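Local coordinates for polyketide cyclase / dehydrase and lipid transport (Nitrosospira multiformis, PDB 3P51), which is of unknown function but probably binds a hydrophobic or lipid-like ligand in the cavity of a Bet v 1-like (START-type, helix-grip) fold, at residues P31-S36 with N126-S131; A50-N55 with I72-D77; W18-N23 with A137-S142; V108-S113 with R130-D135; G112-E115 with A121-Y124. All coordinates share one frame; numbering follows the deposited sequence.

Contact 1: P31-S36 with N126-S131; sequences PSLIKS and NTVYRS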
# COMPACT_ATOMS: atom_id res chain seq x y z
N PRO A 31 28.91 8.77 3.65
CA PRO A 31 30.06 9.07 4.53
C PRO A 31 30.03 10.46 5.14
O PRO A 31 30.73 10.69 6.14
CB PRO A 31 31.26 8.92 3.60
CG PRO A 31 30.72 9.18 2.22
CD PRO A 31 29.30 8.69 2.23
N SER A 32 29.25 11.38 4.59
CA SER A 32 29.21 12.75 5.11
C SER A 32 28.68 12.77 6.53
O SER A 32 29.32 13.29 7.44
CB SER A 32 28.37 13.67 4.23
OG SER A 32 28.95 13.84 2.95
N LEU A 33 27.50 12.19 6.73
CA LEU A 33 26.88 12.22 8.05
C LEU A 33 27.16 10.95 8.86
O LEU A 33 27.36 11.02 10.06
CB LEU A 33 25.38 12.45 7.91
CG LEU A 33 24.58 12.77 9.16
CD1 LEU A 33 23.39 13.63 8.81
CD2 LEU A 33 24.14 11.49 9.84
N ILE A 34 27.19 9.80 8.19
CA ILE A 34 27.39 8.54 8.89
C ILE A 34 28.88 8.18 9.01
O ILE A 34 29.51 7.81 8.02
CB ILE A 34 26.65 7.37 8.20
CG1 ILE A 34 25.17 7.72 8.00
CG2 ILE A 34 26.80 6.10 9.03
CD1 ILE A 34 24.49 8.22 9.27
N LYS A 35 29.42 8.27 10.22
CA LYS A 35 30.83 8.02 10.46
C LYS A 35 31.10 6.58 10.90
O LYS A 35 32.19 6.05 10.69
CB LYS A 35 31.37 8.99 11.51
CG LYS A 35 31.17 10.45 11.15
CD LYS A 35 31.74 10.76 9.78
CE LYS A 35 31.67 12.25 9.48
NZ LYS A 35 32.02 12.52 8.05
N SER A 36 30.12 5.96 11.53
CA SER A 36 30.25 4.58 11.95
C SER A 36 28.89 3.90 11.96
O SER A 36 27.88 4.51 12.29
CB SER A 36 30.87 4.50 13.35
OG SER A 36 30.02 5.10 14.31
N ASN A 126 14.84 16.75 8.11
CA ASN A 126 15.00 17.22 6.74
C ASN A 126 16.48 17.39 6.40
O ASN A 126 16.93 17.00 5.33
CB ASN A 126 14.26 18.55 6.50
CG ASN A 126 12.80 18.35 6.17
OD1 ASN A 126 12.41 17.32 5.63
ND2 ASN A 126 11.97 19.34 6.49
N THR A 127 17.23 17.95 7.34
CA THR A 127 18.65 18.18 7.13
C THR A 127 19.41 16.86 7.03
O THR A 127 20.24 16.69 6.14
CB THR A 127 19.24 19.05 8.25
OG1 THR A 127 18.79 20.40 8.08
CG2 THR A 127 20.77 19.02 8.21
N VAL A 128 19.13 15.95 7.95
CA VAL A 128 19.73 14.62 7.91
C VAL A 128 19.42 13.88 6.60
O VAL A 128 20.34 13.47 5.88
CB VAL A 128 19.29 13.77 9.12
CG1 VAL A 128 19.54 12.28 8.87
CG2 VAL A 128 20.02 14.25 10.39
N TYR A 129 18.14 13.72 6.28
CA TYR A 129 17.78 13.01 5.06
C TYR A 129 18.34 13.64 3.79
O TYR A 129 18.74 12.94 2.88
CB TYR A 129 16.27 12.81 4.97
CG TYR A 129 15.80 11.76 5.94
CD1 TYR A 129 16.55 10.61 6.15
CD2 TYR A 129 14.62 11.92 6.66
CE1 TYR A 129 16.13 9.64 7.05
CE2 TYR A 129 14.20 10.95 7.56
CZ TYR A 129 14.96 9.82 7.75
OH TYR A 129 14.55 8.85 8.63
N ARG A 130 18.37 14.97 3.72
CA ARG A 130 18.89 15.62 2.52
C ARG A 130 20.38 15.34 2.35
O ARG A 130 20.86 15.16 1.24
CB ARG A 130 18.59 17.12 2.56
CG ARG A 130 17.12 17.42 2.28
CD ARG A 130 16.68 18.79 2.78
NE ARG A 130 15.23 18.94 2.66
CZ ARG A 130 14.56 20.00 3.11
NH1 ARG A 130 15.21 20.99 3.72
NH2 ARG A 130 13.23 20.05 2.97
N SER A 131 21.10 15.27 3.47
CA SER A 131 22.52 14.95 3.43
C SER A 131 22.77 13.51 2.99
O SER A 131 23.64 13.26 2.16
CB SER A 131 23.17 15.20 4.79
OG SER A 131 24.48 14.64 4.82
O HOH W 1 25.40 11.89 4.67

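Contact 2: A50-N55 with I72-D77; sequences ARRLLN and IMYSMD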
# COMPACT_ATOMS: atom_id res chain seq x y z
N ALA A 50 16.96 -6.99 12.90
CA ALA A 50 18.36 -6.59 13.00
C ALA A 50 18.41 -5.18 13.54
O ALA A 50 17.47 -4.42 13.34
CB ALA A 50 19.02 -6.64 11.62
N ARG A 51 19.51 -4.82 14.19
CA ARG A 51 19.66 -3.48 14.73
C ARG A 51 21.02 -2.90 14.39
O ARG A 51 21.94 -3.61 14.02
CB ARG A 51 19.45 -3.48 16.24
CG ARG A 51 18.25 -4.29 16.69
CD ARG A 51 18.10 -4.26 18.20
NE ARG A 51 17.43 -3.03 18.62
CZ ARG A 51 17.23 -2.67 19.88
NH1 ARG A 51 17.66 -3.45 20.87
NH2 ARG A 51 16.59 -1.54 20.15
N ARG A 52 21.14 -1.59 14.51
CA ARG A 52 22.40 -0.94 14.24
C ARG A 52 22.52 0.28 15.10
O ARG A 52 21.52 0.88 15.48
CB ARG A 52 22.52 -0.55 12.76
CG ARG A 52 21.43 0.39 12.28
CD ARG A 52 21.48 0.60 10.76
NE ARG A 52 20.55 1.65 10.34
CZ ARG A 52 20.25 1.94 9.07
NH1 ARG A 52 20.81 1.25 8.09
NH2 ARG A 52 19.40 2.91 8.80
N LEU A 53 23.76 0.64 15.41
CA LEU A 53 24.08 1.90 16.07
C LEU A 53 24.93 2.76 15.13
O LEU A 53 26.00 2.33 14.70
CB LEU A 53 24.83 1.62 17.37
CG LEU A 53 25.12 2.86 18.21
CD1 LEU A 53 23.84 3.32 18.90
CD2 LEU A 53 26.20 2.57 19.23
N LEU A 54 24.46 3.96 14.81
CA LEU A 54 25.20 4.87 13.94
C LEU A 54 25.77 6.06 14.71
O LEU A 54 25.09 6.66 15.54
CB LEU A 54 24.28 5.41 12.84
CG LEU A 54 23.29 4.41 12.23
CD1 LEU A 54 22.26 5.16 11.39
CD2 LEU A 54 24.01 3.36 11.41
N ASN A 55 27.02 6.41 14.40
CA ASN A 55 27.67 7.55 15.04
C ASN A 55 27.64 7.44 16.56
O ASN A 55 27.76 8.45 17.26
CB ASN A 55 27.04 8.88 14.61
CG ASN A 55 27.22 9.17 13.12
OD1 ASN A 55 27.98 8.49 12.44
ND2 ASN A 55 26.53 10.19 12.63
N ILE A 72 13.33 -0.45 2.62
CA ILE A 72 13.84 -0.74 3.95
C ILE A 72 13.09 0.14 4.94
O ILE A 72 13.03 1.35 4.76
CB ILE A 72 15.33 -0.38 4.04
CG1 ILE A 72 16.17 -1.25 3.10
CG2 ILE A 72 15.83 -0.48 5.48
CD1 ILE A 72 17.65 -0.91 3.14
N MSE A 73 12.50 -0.45 5.99
CA MSE A 73 11.82 0.36 6.99
C MSE A 73 12.39 0.06 8.36
O MSE A 73 12.67 -1.09 8.67
CB MSE A 73 10.32 0.09 7.03
CG MSE A 73 9.57 0.40 5.75
SE MSE A 73 7.64 0.07 5.97
CE MSE A 73 7.48 0.76 7.78
N TYR A 74 12.52 1.08 9.19
CA TYR A 74 13.14 0.88 10.49
C TYR A 74 12.55 1.83 11.52
O TYR A 74 12.05 2.91 11.18
CB TYR A 74 14.64 1.12 10.38
CG TYR A 74 14.98 2.50 9.83
CD1 TYR A 74 15.16 3.58 10.68
CD2 TYR A 74 15.08 2.71 8.46
CE1 TYR A 74 15.45 4.85 10.18
CE2 TYR A 74 15.38 3.96 7.96
CZ TYR A 74 15.56 5.02 8.81
OH TYR A 74 15.84 6.27 8.30
N SER A 75 12.64 1.43 12.78
CA SER A 75 12.34 2.32 13.89
C SER A 75 13.64 2.94 14.37
O SER A 75 14.67 2.28 14.39
CB SER A 75 11.67 1.56 15.04
OG SER A 75 12.50 0.51 15.52
N MSE A 76 13.59 4.22 14.74
CA MSE A 76 14.70 4.82 15.46
C MSE A 76 14.41 4.73 16.95
O MSE A 76 13.56 5.45 17.48
CB MSE A 76 14.89 6.28 15.06
CG MSE A 76 16.16 6.87 15.62
SE MSE A 76 16.01 8.81 15.81
CE MSE A 76 15.91 9.24 13.90
N ASP A 77 15.12 3.83 17.64
CA ASP A 77 14.86 3.56 19.05
C ASP A 77 15.57 4.55 19.99
O ASP A 77 15.09 4.83 21.09
CB ASP A 77 15.28 2.12 19.38
CG ASP A 77 14.76 1.10 18.35
OD1 ASP A 77 13.63 1.28 17.84
OD2 ASP A 77 15.48 0.13 18.07

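Contact 3: W18-N23 with A137-S142; sequences WSRIRN and AAEFTS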
# COMPACT_ATOMS: atom_id res chain seq x y z
N TRP A 18 20.14 -0.11 -5.87
CA TRP A 18 19.69 -1.06 -4.86
C TRP A 18 20.88 -1.86 -4.33
O TRP A 18 21.04 -2.03 -3.13
CB TRP A 18 18.60 -1.98 -5.41
CG TRP A 18 18.01 -2.94 -4.38
CD1 TRP A 18 17.99 -4.31 -4.45
CD2 TRP A 18 17.38 -2.60 -3.13
NE1 TRP A 18 17.38 -4.84 -3.33
CE2 TRP A 18 16.99 -3.81 -2.52
CE3 TRP A 18 17.09 -1.39 -2.49
CZ2 TRP A 18 16.33 -3.85 -1.27
CZ3 TRP A 18 16.44 -1.43 -1.24
CH2 TRP A 18 16.07 -2.65 -0.66
N SER A 19 21.71 -2.37 -5.24
CA SER A 19 22.85 -3.18 -4.82
C SER A 19 23.70 -2.45 -3.79
O SER A 19 24.29 -3.05 -2.90
CB SER A 19 23.69 -3.60 -6.03
OG SER A 19 24.92 -4.14 -5.60
N ARG A 20 23.75 -1.13 -3.93
CA ARG A 20 24.58 -0.30 -3.06
C ARG A 20 23.95 -0.06 -1.67
O ARG A 20 24.66 -0.04 -0.67
CB ARG A 20 24.87 1.03 -3.75
CG ARG A 20 25.80 1.97 -2.97
CD ARG A 20 27.24 1.45 -2.97
NE ARG A 20 28.18 2.47 -2.52
CZ ARG A 20 28.86 2.43 -1.37
NH1 ARG A 20 28.71 1.40 -0.55
NH2 ARG A 20 29.71 3.41 -1.06
N ILE A 21 22.63 0.13 -1.61
CA ILE A 21 21.98 0.54 -0.35
C ILE A 21 21.21 -0.57 0.36
O ILE A 21 20.68 -0.35 1.44
CB ILE A 21 20.98 1.69 -0.59
CG1 ILE A 21 19.82 1.21 -1.46
CG2 ILE A 21 21.69 2.88 -1.22
CD1 ILE A 21 18.55 2.00 -1.27
N ARG A 22 21.16 -1.75 -0.23
CA ARG A 22 20.21 -2.78 0.20
C ARG A 22 20.54 -3.45 1.54
O ARG A 22 19.73 -4.20 2.08
CB ARG A 22 20.03 -3.85 -0.89
CG ARG A 22 21.17 -4.84 -1.02
CD ARG A 22 20.91 -5.83 -2.18
NE ARG A 22 22.07 -6.68 -2.43
CZ ARG A 22 22.14 -7.97 -2.11
NH1 ARG A 22 21.12 -8.58 -1.51
NH2 ARG A 22 23.24 -8.66 -2.39
N ASN A 23 21.73 -3.18 2.07
CA ASN A 23 22.19 -3.85 3.28
C ASN A 23 22.05 -2.95 4.51
O ASN A 23 22.74 -1.95 4.63
CB ASN A 23 23.63 -4.33 3.11
CG ASN A 23 24.08 -5.24 4.24
OD1 ASN A 23 23.84 -4.96 5.41
ND2 ASN A 23 24.73 -6.35 3.89
N ALA A 137 23.38 10.54 -4.35
CA ALA A 137 23.43 11.17 -5.66
C ALA A 137 24.86 11.46 -6.10
O ALA A 137 25.23 11.21 -7.25
CB ALA A 137 22.62 12.46 -5.66
N ALA A 138 25.68 11.98 -5.19
CA ALA A 138 27.04 12.33 -5.54
C ALA A 138 27.81 11.10 -6.00
O ALA A 138 28.71 11.19 -6.84
CB ALA A 138 27.75 13.01 -4.38
N GLU A 139 27.46 9.94 -5.45
CA GLU A 139 28.13 8.71 -5.83
C GLU A 139 27.74 8.24 -7.24
O GLU A 139 28.53 7.64 -7.95
CB GLU A 139 27.88 7.60 -4.80
CG GLU A 139 28.31 6.23 -5.28
CD GLU A 139 28.72 5.30 -4.16
OE1 GLU A 139 28.99 5.79 -3.03
OE2 GLU A 139 28.80 4.09 -4.42
N PHE A 140 26.51 8.54 -7.64
CA PHE A 140 26.01 8.13 -8.95
C PHE A 140 25.69 9.34 -9.82
O PHE A 140 24.52 9.71 -9.99
CB PHE A 140 24.75 7.27 -8.80
CG PHE A 140 24.98 5.96 -8.11
CD1 PHE A 140 25.73 4.96 -8.70
CD2 PHE A 140 24.44 5.72 -6.86
CE1 PHE A 140 25.93 3.76 -8.07
CE2 PHE A 140 24.64 4.51 -6.22
CZ PHE A 140 25.39 3.53 -6.82
N THR A 141 26.73 9.95 -10.38
CA THR A 141 26.54 11.16 -11.18
C THR A 141 26.25 10.84 -12.64
O THR A 141 26.53 9.73 -13.12
CB THR A 141 27.76 12.09 -11.07
OG1 THR A 141 28.07 12.31 -9.69
CG2 THR A 141 27.47 13.43 -11.74
N SER A 142 25.68 11.81 -13.35
CA SER A 142 25.40 11.67 -14.78
C SER A 142 26.67 11.41 -15.57
O SER A 142 26.63 11.05 -16.75
CB SER A 142 24.69 12.92 -15.30
OG SER A 142 24.38 12.79 -16.68

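Contact 4: V108-S113 with R130-D135; sequences VEWSGS and RSLLAD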
# COMPACT_ATOMS: atom_id res chain seq x y z
N VAL A 108 14.61 8.00 -5.73
CA VAL A 108 14.81 7.57 -4.34
C VAL A 108 13.97 8.42 -3.40
O VAL A 108 14.08 9.64 -3.40
CB VAL A 108 16.29 7.72 -3.91
CG1 VAL A 108 16.50 7.08 -2.56
CG2 VAL A 108 17.21 7.10 -4.96
N GLU A 109 13.12 7.80 -2.60
CA GLU A 109 12.35 8.55 -1.61
C GLU A 109 12.64 8.07 -0.20
O GLU A 109 12.87 6.89 0.04
CB GLU A 109 10.85 8.46 -1.90
CG GLU A 109 10.32 7.05 -1.95
CD GLU A 109 8.84 6.97 -2.27
OE1 GLU A 109 8.17 8.03 -2.28
OE2 GLU A 109 8.33 5.85 -2.52
N TRP A 110 12.65 9.01 0.74
CA TRP A 110 12.89 8.69 2.14
C TRP A 110 11.85 9.43 2.97
O TRP A 110 11.78 10.66 2.93
CB TRP A 110 14.30 9.11 2.54
CG TRP A 110 14.92 8.25 3.60
CD1 TRP A 110 14.29 7.65 4.65
CD2 TRP A 110 16.30 7.89 3.70
NE1 TRP A 110 15.20 6.95 5.41
CE2 TRP A 110 16.44 7.08 4.85
CE3 TRP A 110 17.44 8.19 2.94
CZ2 TRP A 110 17.67 6.55 5.25
CZ3 TRP A 110 18.66 7.66 3.34
CH2 TRP A 110 18.76 6.86 4.48
N SER A 111 11.03 8.68 3.70
CA SER A 111 10.01 9.24 4.57
C SER A 111 10.35 8.99 6.03
O SER A 111 10.96 7.98 6.39
CB SER A 111 8.64 8.59 4.29
OG SER A 111 8.39 8.46 2.90
N GLY A 112 9.92 9.90 6.89
CA GLY A 112 10.08 9.74 8.32
C GLY A 112 8.82 10.21 8.98
O GLY A 112 8.22 11.20 8.56
N SER A 113 8.38 9.51 10.01
CA SER A 113 7.24 9.98 10.77
C SER A 113 7.38 9.57 12.22
O SER A 113 7.98 8.53 12.53
CB SER A 113 5.93 9.46 10.16
OG SER A 113 5.88 8.04 10.20
N ARG A 130 18.37 14.97 3.72
CA ARG A 130 18.89 15.62 2.52
C ARG A 130 20.38 15.34 2.35
O ARG A 130 20.86 15.16 1.24
CB ARG A 130 18.59 17.12 2.56
CG ARG A 130 17.12 17.42 2.28
CD ARG A 130 16.68 18.79 2.78
NE ARG A 130 15.23 18.94 2.66
CZ ARG A 130 14.56 20.00 3.11
NH1 ARG A 130 15.21 20.99 3.72
NH2 ARG A 130 13.23 20.05 2.97
N SER A 131 21.10 15.27 3.47
CA SER A 131 22.52 14.95 3.43
C SER A 131 22.77 13.51 2.99
O SER A 131 23.64 13.26 2.16
CB SER A 131 23.17 15.20 4.79
OG SER A 131 24.48 14.64 4.82
N LEU A 132 22.02 12.57 3.55
CA LEU A 132 22.16 11.17 3.18
C LEU A 132 21.87 10.97 1.69
O LEU A 132 22.62 10.30 0.98
CB LEU A 132 21.23 10.29 4.02
CG LEU A 132 21.41 10.31 5.55
CD1 LEU A 132 20.32 9.51 6.23
CD2 LEU A 132 22.77 9.80 5.96
N LEU A 133 20.77 11.55 1.22
CA LEU A 133 20.42 11.44 -0.19
C LEU A 133 21.46 12.11 -1.09
O LEU A 133 21.78 11.60 -2.16
CB LEU A 133 19.03 12.04 -0.44
CG LEU A 133 17.86 11.26 0.16
CD1 LEU A 133 16.56 12.03 0.02
CD2 LEU A 133 17.74 9.89 -0.48
N ALA A 134 21.97 13.26 -0.65
CA ALA A 134 22.99 13.98 -1.41
C ALA A 134 24.26 13.16 -1.61
O ALA A 134 24.88 13.21 -2.68
CB ALA A 134 23.31 15.31 -0.73
N ASP A 135 24.66 12.40 -0.59
CA ASP A 135 25.76 11.44 -0.74
C ASP A 135 25.44 10.40 -1.81
O ASP A 135 26.28 10.06 -2.65
CB ASP A 135 26.05 10.74 0.58
CG ASP A 135 26.90 11.58 1.53
OD1 ASP A 135 27.44 12.61 1.08
OD2 ASP A 135 27.02 11.20 2.72

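Contact 5: G112-E115 with A121-Y124; sequences GSWE and AVEY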
# COMPACT_ATOMS: atom_id res chain seq x y z
N GLY A 112 9.92 9.90 6.89
CA GLY A 112 10.08 9.74 8.32
C GLY A 112 8.82 10.21 8.98
O GLY A 112 8.22 11.20 8.56
N SER A 113 8.38 9.51 10.01
CA SER A 113 7.24 9.98 10.77
C SER A 113 7.38 9.57 12.22
O SER A 113 7.98 8.53 12.53
CB SER A 113 5.93 9.46 10.16
OG SER A 113 5.88 8.04 10.20
N TRP A 114 6.83 10.39 13.10
CA TRP A 114 6.94 10.15 14.53
C TRP A 114 5.86 10.90 15.27
O TRP A 114 5.13 11.69 14.68
CB TRP A 114 8.33 10.56 15.03
CG TRP A 114 8.66 12.01 14.87
CD1 TRP A 114 8.55 12.98 15.81
CD2 TRP A 114 9.17 12.65 13.69
NE1 TRP A 114 8.96 14.19 15.30
CE2 TRP A 114 9.35 14.01 14.00
CE3 TRP A 114 9.51 12.20 12.41
CZ2 TRP A 114 9.84 14.93 13.07
CZ3 TRP A 114 9.99 13.12 11.49
CH2 TRP A 114 10.15 14.46 11.83
N GLU A 115 5.75 10.62 16.57
CA GLU A 115 4.84 11.34 17.45
C GLU A 115 5.67 12.21 18.37
O GLU A 115 6.77 11.82 18.79
CB GLU A 115 4.00 10.37 18.30
CG GLU A 115 3.22 9.33 17.46
CD GLU A 115 2.00 9.93 16.77
OE1 GLU A 115 1.49 10.97 17.24
OE2 GLU A 115 1.53 9.35 15.77
N ALA A 121 11.77 18.54 15.67
CA ALA A 121 12.60 17.59 14.93
C ALA A 121 12.45 17.67 13.42
O ALA A 121 13.18 16.98 12.70
CB ALA A 121 12.34 16.17 15.41
N VAL A 122 11.49 18.46 12.93
CA VAL A 122 11.19 18.45 11.49
C VAL A 122 12.35 19.01 10.69
O VAL A 122 12.85 18.37 9.77
CB VAL A 122 9.89 19.23 11.15
CG1 VAL A 122 9.84 19.58 9.67
CG2 VAL A 122 8.66 18.42 11.55
N GLU A 123 12.80 20.21 11.03
CA GLU A 123 13.93 20.79 10.32
C GLU A 123 15.14 19.87 10.43
O GLU A 123 15.85 19.64 9.45
CB GLU A 123 14.28 22.18 10.87
CG GLU A 123 15.61 22.70 10.32
CD GLU A 123 15.85 24.18 10.61
OE1 GLU A 123 15.62 24.61 11.76
OE2 GLU A 123 16.28 24.90 9.68
N TYR A 124 15.37 19.33 11.63
CA TYR A 124 16.55 18.50 11.87
C TYR A 124 16.59 17.24 10.98
O TYR A 124 17.63 16.92 10.40
CB TYR A 124 16.67 18.14 13.37
CG TYR A 124 17.83 17.22 13.69
CD1 TYR A 124 19.07 17.74 14.05
CD2 TYR A 124 17.69 15.84 13.63
CE1 TYR A 124 20.14 16.90 14.35
CE2 TYR A 124 18.75 15.00 13.92
CZ TYR A 124 19.97 15.53 14.27
OH TYR A 124 21.02 14.69 14.56
O HOH W 2 9.35 16.90 16.76

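Contact 1: P31-S36 with N126-S131
Leu-33 and Val-128 meet roughly perpendicular to each other, the leucine reaching out of the loop 31-36 and the valine standing on the flank of helix 120-139. CD1 of Leu-33 lies against Val-128, nearest its CG2 at 3.8 Å. Leu-33 gets there because its CG stands anti to the backbone N (chi1 -169°), which sends the branch out toward the helix. One turn further along the helix, Ser-131 faces the start of the loop. OG of Ser-131 lies 3.9 Å from CB of Leu-33 and a little farther from CB of Ser-32, distances of packing alone, and the polar link is made instead by a water. That water accepts the N-H of Leu-33 at 3.0 Å from N and is hydrogen-bonded to OG of Ser-131 at 2.9 Å. Ser-32 turns its own hydroxyl to Asp-135 of the same helix, a second polar tie between loop and helix. On the far side of the loop, NZ of Lys-35 binds O of Pro-31 at 2.9 Å, in that carbonyl's plane, and O of Ser-32 from above its plane. A small apolar touch flanked by a water bridge thus joins the loop between helix 14-21 and strand 37-40 to the long C-terminal helix, an arrangement consistent with the helix-grip fold of Bet v 1-like proteins.

Contact 2: A50-N55 with I72-D77
OD2 of Asp-77 is gripped by two groups, NH2 of Arg-51 across the contact and the hydroxyl of Thr-61 on the strand between. The segments belong to strands 51-54 and 71-78 of the curved antiparallel sheet of the helix-grip fold; strand 58-66 runs between them, and side chains reach past it. The salt bridge from NH2 of Arg-51 to OD2 of Asp-77 is 2.9 Å long and nearly straight, at 174°. The carboxylate oxygen lies in the guanidinium plane, yet the nitrogen approaches it from above the carboxylate plane, the two groups being turned 51° apart. A bend at chi3 (82°) brings the end of Arg-51 round to the acid. Its NE also bonds to Thr-61, which therefore serves both charged partners. OD1 of Asp-77 is met on its syn side by OG of Ser-75 at 2.7 Å, so the carboxylate is held at both oxygens. Arg-52 projects from the other face of its strand, where Asp-60 forms a salt bridge with NE and the carbonyl of Phe-24 takes NH1. NH2 of Arg-52 lies over one face of the Tyr-74 ring, 4.2 Å from CE2 of Tyr-74, at most a weak cation-pi attraction.

Contact 3: W18-N23 with A137-S142
The backbones stay well apart where the end of helix 14-21 comes near the end of the C-terminal helix 120-139 of the helix-grip fold, CA of Arg-20 lying 10.1 Å from CA of Glu-139, and the chain leaves helical geometry at Phe-140. Side chains bridge the distance. Arg-20 and Glu-139 stand roughly perpendicular, and the arginine grips the acid side-on, with NE and one terminal nitrogen each taking a different oxygen. NE of Arg-20 reaches OE2 of Glu-139 at 2.6 Å, a short bond, while NH2 of Arg-20 reaches OE1 of Glu-139 at 3.2 Å. The second bond uses the syn lone pair of OE1; OE2 is likewise met on its syn side, although NE sits 31° out of the carboxylate plane. Both oxygens stay close to the guanidinium plane, but the two planes are twisted 39° apart. The glutamate chain is extended beyond CG, whereas Arg-20 bends at chi2 (72°) to turn its NE edge to the acid. Nearer the backbone of Arg-20, its CB lies at the ring edge of Phe-140, 4.0 Å from CZ of Phe-140. CG of Glu-139 rests over one face of the same ring. A leucine in place of Arg-20 would probably leave the Glu-139 carboxylate without its charged mate and Ser-28, bonded by NH1, without that donor. The contact thus pairs a two-point ionic clasp with an aromatic edge, and bonds to Glu-139 and Ser-28 are likely to limit how far the guanidinium can turn.

Contact 4: V108-S113 with R130-D135
Trp-110 presents the rim of its indole to helix 120-139 and receives two leucines there. CD2 of Leu-133 lies at the edge, in the ring plane, 3.8 Å from CE3 of Trp-110. Leu-132 comes in obliquely at the outer end of the six-membered ring, its CD1 3.5 Å from CH2 of Trp-110 and its CB 3.7 Å from CZ3 of Trp-110. Tyr-129, one turn earlier on the helix, brings its ring against the indole with the planes about 30° apart. The indole nitrogen is occupied too: NE1 of Trp-110 is hydrogen-bonded to OH of Tyr-74, across the sheet. Strand 105-116 and the long C-terminal helix run nearly antiparallel here, at 161°, with their axes 10.0 Å apart at the closest. This is the central element of the helix-grip fold, in which the curved antiparallel sheet wraps round the C-terminal helix, and all four touching side chains are buried between the two. Val-108, two residues before the tryptophan, points to the same side of the strand. Its CG1 comes to 3.7 Å from CD2 of Leu-133, the two side chains lying alongside and pointing opposite ways. That one leucine methyl therefore touches both the valine and the tryptophan. Leu-133 carries CG anti to its carbonyl carbon (chi1 -69°), a setting that swings the branch over to the strand. Beyond this pair, Leu-133 also packs on Asn-6 and Ile-8 of strand 3-10, while Leu-132 also touches Ala-30 and Ile-34 in the loop that follows helix 14-21.

Contact 5: G112-E115 with A121-Y124
The turn that takes the chain from the last strand of the sheet, 105-116, into the C-terminal helix 120-139 is closed by this contact, a local beta-to-alpha connection within the helix-grip fold. Of 112-115, Trp-114 makes the contact. Its CG sits between the backbone N and the carbonyl carbon (chi1 62°), and from there the indole reaches across to the first turn of the helix. CZ2 of Trp-114 meets CB of Ala-121 at 3.6 Å, the methyl approaching obliquely, and CG2 of Val-122 at 4.0 Å. The backbone N of Val-122 is also near, at the ring edge and 3.9 Å from CZ2 of Trp-114. The polar edge of the indole is served by a water lying in the ring plane, which accepts from NE1 of Trp-114 at 3.1 Å. The same water accepts the backbone N-H of Ala-121, again at 3.1 Å from N, so one oxygen bridges ring and helix start. Tyr-91 of the neighbouring strand 88-100 meets the indole with the planes about 15° apart, and Val-4 of strand 3-10 touches both Trp-114 and Val-122. A serine in place of Trp-114 would probably open a gap beside Ala-121 and Val-122 and leave the bridging water without its indole donor. The chemistry is mainly apolar, yet the water gives a donor at the helix's N-terminal end an acceptor, and its two bonds are likely to discourage the indole from turning.

Along the chain, helix 14-21 comes first, and contact 3 pairs its end with the end of helix 120-139, closing the outermost loop. Contact 1 is nested inside it, bringing the loop before strand 37-40 to the same helix. Within contact 1 lie two smaller loops in series: contact 2, which spans strands 51-54 and 71-78, and then contact 5, between strand 105-116 and the helix start. Contact 4 begins on the same strand as contact 5 but ends on the stretch used by contact 1. Four of the five thus converge on helix 120-139, while contact 2 touches contact 1 through Asn-55, contact 4 through Tyr-74 and contact 3 through Ile-72.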